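Local structure of aerotolerance-related membrane protein (4JDU) at residues A129-G143 / C178-V192. The protein probably works in the bacterial cell membrane in tolerance to oxygen, through a von Willebrand factor type A domain that binds calcium. The protein carries 6 engineered substitutions. Numbering follows the deposited sequence. Where two conformers were deposited one is given.
Sequences AKSSSSSGIQVNVLG and CQEIAKEGNGIYIRV. Engineered in segment 129-143: Ser131 (natural residue Glu), Ser132 (natural residue Ala), Ser133 (natural residue Ala), Ser134 (natural residue Lys), Ser135 (natural residue Lys).
Two neighbouring helix-strand units of the von Willebrand factor A (Rossmann-like) domain meet here: strand 189-191, at one edge of the main sheet, pairs in parallel with strand 138-143, and helices 129-134 and 178-184 pack on the face carrying Val141 and Tyr189. Four backbone bonds zip the strands, from Val141 N to Ile188 O (2.9 Å) through Val192 N to Gly143 O. Val141 carries much of the strand-to-helix contact. Its CG1, anti to the backbone N (chi1 -178°), lies 3.6 Å from Cys178 CB, while CG2 meets Ile181 CG2 at 3.6 Å, those two side chains crossing at about a right angle. Helix 178-184 ends in a Schellman motif, with Asn186 at positive phi; the carbonyls of Glu184, Gly185 and Asn186, at and just past its end, face segment 129-143. Engineered Ser133 OG donates to Glu184 O (2.7 Å) in the carbonyl plane, and Val139 N donates to Gly185 O. Asn186 O lies in the amide plane of Gln138, whose NE2 reaches one of its lone pairs at 3.2 Å and also bonds Glu205 of helix 195-206. Asn140 OD1 accepts Ile188 N at 2.9 Å, standing in for Val139 O, 4.4 Å from that N. Gln138, Asn140 and the Val139 N-H thus tie down the helix-to-strand turn; the Ser133 bond belongs to the engineered chain.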
loop_
_atom_site.group_PDB
_atom_site.type_symbol
_atom_site.label_atom_id
_atom_site.label_comp_id
_atom_site.label_asym_id
_atom_site.label_seq_id
_atom_site.Cartn_x
_atom_site.Cartn_y
_atom_site.Cartn_z
ATOM N N ALA A 129 -3.303 2.352 -12.912
ATOM C CA ALA A 129 -2.951 0.937 -12.969
ATOM C C ALA A 129 -2.863 0.455 -14.413
ATOM O O ALA A 129 -1.940 -0.287 -14.759
ATOM C CB ALA A 129 -3.953 0.090 -12.175
ATOM N N LYS A 130 -3.823 0.871 -15.238
ATOM C CA LYS A 130 -3.820 0.541 -16.659
ATOM C C LYS A 130 -2.563 1.060 -17.355
ATOM O O LYS A 130 -1.928 0.337 -18.124
ATOM C CB LYS A 130 -5.055 1.128 -17.341
ATOM C CG LYS A 130 -5.199 0.713 -18.799
ATOM C CD LYS A 130 -5.296 -0.800 -18.899
ATOM C CE LYS A 130 -5.547 -1.268 -20.324
ATOM N NZ LYS A 130 -5.869 -2.722 -20.364
ATOM N N SER A 131 -2.207 2.308 -17.075
ATOM C CA SER A 131 -1.027 2.925 -17.677
ATOM C C SER A 131 0.225 2.143 -17.299
ATOM O O SER A 131 1.071 1.843 -18.151
ATOM C CB SER A 131 -0.888 4.372 -17.207
ATOM O OG SER A 131 0.147 5.029 -17.916
ATOM N N SER A 132 0.322 1.806 -16.025
ATOM C CA SER A 132 1.450 1.044 -15.512
ATOM C C SER A 132 1.566 -0.319 -16.195
ATOM O O SER A 132 2.616 -0.662 -16.728
ATOM C CB SER A 132 1.312 0.877 -13.996
ATOM O OG SER A 132 2.455 0.248 -13.448
ATOM N N SER A 133 0.492 -1.098 -16.179
ATOM C CA SER A 133 0.556 -2.450 -16.724
ATOM C C SER A 133 0.787 -2.444 -18.239
ATOM O O SER A 133 1.456 -3.331 -18.773
ATOM C CB SER A 133 -0.691 -3.263 -16.335
ATOM O OG SER A 133 -1.862 -2.742 -16.942
ATOM N N SER A 134 0.231 -1.453 -18.933
ATOM C CA SER A 134 0.452 -1.308 -20.371
ATOM C C SER A 134 1.940 -1.227 -20.658
ATOM O O SER A 134 2.426 -1.766 -21.655
ATOM C CB SER A 134 -0.216 -0.034 -20.890
ATOM O OG SER A 134 -0.072 0.067 -22.297
ATOM N N SER A 135 2.661 -0.550 -19.771
ATOM C CA SER A 135 4.100 -0.380 -19.940
ATOM C C SER A 135 4.907 -1.574 -19.433
ATOM O O SER A 135 6.139 -1.570 -19.518
ATOM C CB SER A 135 4.581 0.923 -19.293
ATOM O OG SER A 135 4.531 0.867 -17.878
ATOM N N GLY A 136 4.212 -2.582 -18.906
ATOM C CA GLY A 136 4.846 -3.801 -18.429
ATOM C C GLY A 136 5.040 -3.861 -16.918
ATOM O O GLY A 136 5.595 -4.839 -16.407
ATOM N N ILE A 137 4.601 -2.825 -16.203
ATOM C CA ILE A 137 4.768 -2.769 -14.748
ATOM C C ILE A 137 3.509 -3.267 -14.054
ATOM O O ILE A 137 2.463 -2.609 -14.093
ATOM C CB ILE A 137 5.067 -1.335 -14.253
ATOM C CG1 ILE A 137 6.332 -0.772 -14.900
ATOM C CG2 ILE A 137 5.176 -1.305 -12.719
ATOM C CD1 ILE A 137 6.544 0.701 -14.610
ATOM N N GLN A 138 3.610 -4.431 -13.419
ATOM C CA GLN A 138 2.469 -5.037 -12.735
ATOM C C GLN A 138 2.053 -4.243 -11.501
ATOM O O GLN A 138 2.899 -3.755 -10.750
ATOM C CB GLN A 138 2.839 -6.456 -12.309
ATOM C CG GLN A 138 1.792 -7.165 -11.468
ATOM C CD GLN A 138 2.261 -8.532 -11.025
ATOM O OE1 GLN A 138 3.200 -8.651 -10.231
ATOM N NE2 GLN A 138 1.624 -9.578 -11.551
ATOM N N VAL A 139 0.747 -4.115 -11.295
ATOM C CA VAL A 139 0.240 -3.478 -10.079
ATOM C C VAL A 139 -0.610 -4.461 -9.284
ATOM O O VAL A 139 -1.647 -4.942 -9.761
ATOM C CB VAL A 139 -0.600 -2.230 -10.362
ATOM C CG1 VAL A 139 -0.972 -1.541 -9.055
ATOM C CG2 VAL A 139 0.141 -1.276 -11.288
ATOM N N ASN A 140 -0.127 -4.752 -8.080
ATOM C CA ASN A 140 -0.789 -5.638 -7.128
ATOM C C ASN A 140 -1.378 -4.806 -6.008
ATOM O O ASN A 140 -0.877 -3.728 -5.689
ATOM C CB ASN A 140 0.233 -6.620 -6.547
ATOM C CG ASN A 140 0.945 -7.417 -7.623
ATOM O OD1 ASN A 140 0.347 -8.293 -8.256
ATOM N ND2 ASN A 140 2.232 -7.121 -7.837
ATOM N N VAL A 141 -2.434 -5.314 -5.390
ATOM C CA VAL A 141 -3.054 -4.606 -4.280
ATOM C C VAL A 141 -3.284 -5.532 -3.087
ATOM O O VAL A 141 -3.877 -6.617 -3.225
ATOM C CB VAL A 141 -4.392 -3.953 -4.698
ATOM C CG1 VAL A 141 -4.989 -3.186 -3.529
ATOM C CG2 VAL A 141 -4.202 -3.024 -5.899
ATOM N N LEU A 142 -2.784 -5.113 -1.925
ATOM C CA LEU A 142 -3.058 -5.805 -0.673
ATOM C C LEU A 142 -4.030 -4.938 0.114
ATOM O O LEU A 142 -3.707 -3.807 0.506
ATOM C CB LEU A 142 -1.773 -6.058 0.119
ATOM C CG LEU A 142 -0.640 -6.710 -0.673
ATOM C CD1 LEU A 142 0.564 -6.993 0.208
ATOM C CD2 LEU A 142 -1.113 -7.970 -1.381
ATOM N N GLY A 143 -5.242 -5.455 0.304
ATOM C CA GLY A 143 -6.285 -4.709 0.984
ATOM C C GLY A 143 -6.253 -5.018 2.467
ATOM O O GLY A 143 -6.317 -6.186 2.863
ATOM N N CYS A 178 -10.230 -2.135 -4.864
ATOM C CA CYS A 178 -8.914 -2.764 -4.848
ATOM C C CYS A 178 -8.821 -3.854 -5.913
ATOM O O CYS A 178 -7.795 -4.000 -6.581
ATOM C CB CYS A 178 -8.624 -3.380 -3.480
ATOM S SG CYS A 178 -8.390 -2.243 -2.081
ATOM N N GLN A 179 -9.888 -4.628 -6.069
ATOM C CA GLN A 179 -9.893 -5.703 -7.050
ATOM C C GLN A 179 -9.793 -5.160 -8.470
ATOM O O GLN A 179 -9.109 -5.740 -9.321
ATOM C CB GLN A 179 -11.137 -6.576 -6.883
ATOM C CG GLN A 179 -11.126 -7.404 -5.589
ATOM C CD GLN A 179 -12.465 -8.058 -5.301
ATOM O OE1 GLN A 179 -13.513 -7.551 -5.699
ATOM N NE2 GLN A 179 -12.437 -9.182 -4.597
ATOM N N GLU A 180 -10.453 -4.036 -8.735
ATOM C CA GLU A 180 -10.433 -3.495 -10.086
ATOM C C GLU A 180 -9.041 -2.944 -10.406
ATOM O O GLU A 180 -8.542 -3.088 -11.527
ATOM C CB GLU A 180 -11.512 -2.426 -10.265
ATOM C CG GLU A 180 -11.726 -2.027 -11.718
ATOM C CD GLU A 180 -12.680 -0.861 -11.878
ATOM O OE1 GLU A 180 -13.110 -0.299 -10.847
ATOM O OE2 GLU A 180 -12.982 -0.503 -13.038
ATOM N N ILE A 181 -8.415 -2.322 -9.419
ATOM C CA ILE A 181 -7.057 -1.797 -9.591
ATOM C C ILE A 181 -6.077 -2.915 -9.929
ATOM O O ILE A 181 -5.301 -2.799 -10.884
ATOM C CB ILE A 181 -6.588 -1.018 -8.352
ATOM C CG1 ILE A 181 -7.420 0.262 -8.196
ATOM C CG2 ILE A 181 -5.098 -0.677 -8.450
ATOM C CD1 ILE A 181 -7.279 0.930 -6.830
ATOM N N ALA A 182 -6.135 -4.011 -9.182
ATOM C CA ALA A 182 -5.249 -5.140 -9.449
ATOM C C ALA A 182 -5.539 -5.763 -10.806
ATOM O O ALA A 182 -4.607 -6.136 -11.533
ATOM C CB ALA A 182 -5.366 -6.188 -8.348
ATOM N N LYS A 183 -6.819 -5.896 -11.158
ATOM C CA LYS A 183 -7.191 -6.452 -12.456
ATOM C C LYS A 183 -6.591 -5.621 -13.585
ATOM O O LYS A 183 -5.921 -6.156 -14.481
ATOM C CB LYS A 183 -8.714 -6.516 -12.597
ATOM C CG LYS A 183 -9.174 -6.780 -14.033
ATOM C CD LYS A 183 -10.670 -6.525 -14.185
ATOM C CE LYS A 183 -11.105 -6.656 -15.636
ATOM N NZ LYS A 183 -12.561 -6.375 -15.780
ATOM N N GLU A 184 -6.813 -4.311 -13.539
ATOM C CA GLU A 184 -6.334 -3.457 -14.614
ATOM C C GLU A 184 -4.819 -3.324 -14.577
ATOM O O GLU A 184 -4.207 -2.998 -15.591
ATOM C CB GLU A 184 -7.009 -2.083 -14.564
ATOM C CG GLU A 184 -8.512 -2.126 -14.845
ATOM C CD GLU A 184 -8.879 -2.679 -16.211
ATOM O OE1 GLU A 184 -10.033 -3.138 -16.361
ATOM O OE2 GLU A 184 -8.040 -2.644 -17.139
ATOM N N GLY A 185 -4.223 -3.583 -13.412
ATOM C CA GLY A 185 -2.777 -3.586 -13.273
ATOM C C GLY A 185 -2.120 -4.916 -13.607
ATOM O O GLY A 185 -0.907 -5.059 -13.411
ATOM N N ASN A 186 -2.904 -5.862 -14.131
ATOM C CA ASN A 186 -2.400 -7.198 -14.442
ATOM C C ASN A 186 -1.729 -7.845 -13.229
ATOM O O ASN A 186 -0.744 -8.573 -13.376
ATOM C CB ASN A 186 -1.420 -7.133 -15.627
ATOM C CG ASN A 186 -1.175 -8.487 -16.273
ATOM O OD1 ASN A 186 -2.013 -9.384 -16.206
ATOM N ND2 ASN A 186 -0.020 -8.634 -16.911
ATOM N N GLY A 187 -2.258 -7.570 -12.036
ATOM C CA GLY A 187 -1.675 -8.091 -10.819
ATOM C C GLY A 187 -2.695 -8.864 -10.021
ATOM O O GLY A 187 -3.777 -9.204 -10.519
ATOM N N ILE A 188 -2.348 -9.139 -8.770
ATOM C CA ILE A 188 -3.289 -9.846 -7.918
ATOM C C ILE A 188 -3.794 -8.960 -6.797
ATOM O O ILE A 188 -3.160 -7.960 -6.423
ATOM C CB ILE A 188 -2.710 -11.147 -7.319
ATOM C CG1 ILE A 188 -1.556 -10.836 -6.365
ATOM C CG2 ILE A 188 -2.305 -12.122 -8.425
ATOM C CD1 ILE A 188 -1.107 -12.022 -5.544
ATOM N N TYR A 189 -4.986 -9.297 -6.307
ATOM C CA TYR A 189 -5.540 -8.669 -5.112
ATOM C C TYR A 189 -5.605 -9.704 -3.999
ATOM O O TYR A 189 -6.049 -10.840 -4.205
ATOM C CB TYR A 189 -6.945 -8.095 -5.343
ATOM C CG TYR A 189 -7.639 -7.753 -4.042
ATOM C CD1 TYR A 189 -7.257 -6.642 -3.310
ATOM C CD2 TYR A 189 -8.650 -8.556 -3.534
ATOM C CE1 TYR A 189 -7.865 -6.334 -2.106
ATOM C CE2 TYR A 189 -9.272 -8.245 -2.330
ATOM C CZ TYR A 189 -8.874 -7.129 -1.628
ATOM O OH TYR A 189 -9.460 -6.777 -0.423
ATOM N N ILE A 190 -5.158 -9.308 -2.813
ATOM C CA ILE A 190 -5.267 -10.155 -1.632
ATOM C C ILE A 190 -5.862 -9.340 -0.505
ATOM O O ILE A 190 -5.364 -8.251 -0.199
ATOM C CB ILE A 190 -3.890 -10.635 -1.161
ATOM C CG1 ILE A 190 -3.204 -11.465 -2.244
ATOM C CG2 ILE A 190 -4.010 -11.433 0.128
ATOM C CD1 ILE A 190 -1.728 -11.623 -2.009
ATOM N N ARG A 191 -6.922 -9.851 0.122
ATOM C CA ARG A 191 -7.405 -9.252 1.361
ATOM C C ARG A 191 -6.544 -9.772 2.505
ATOM O O ARG A 191 -6.521 -10.975 2.787
ATOM C CB ARG A 191 -8.875 -9.574 1.643
ATOM C CG ARG A 191 -9.371 -8.824 2.879
ATOM C CD ARG A 191 -10.622 -9.427 3.493
ATOM N NE ARG A 191 -11.811 -9.191 2.684
ATOM C CZ ARG A 191 -13.045 -9.489 3.081
ATOM N NH1 ARG A 191 -13.245 -10.025 4.279
ATOM N NH2 ARG A 191 -14.079 -9.245 2.288
ATOM N N VAL A 192 -5.822 -8.869 3.146
ATOM C CA VAL A 192 -4.845 -9.276 4.146
ATOM C C VAL A 192 -5.502 -9.747 5.429
ATOM O O VAL A 192 -6.261 -9.006 6.054
ATOM C CB VAL A 192 -3.885 -8.132 4.482
ATOM C CG1 VAL A 192 -2.872 -8.604 5.514
ATOM C CG2 VAL A 192 -3.187 -7.651 3.220
HETATM O O HOH W 1 -5.013 -3.848 -18.003
HETATM O O HOH W 2 1.621 -5.996 -17.852
#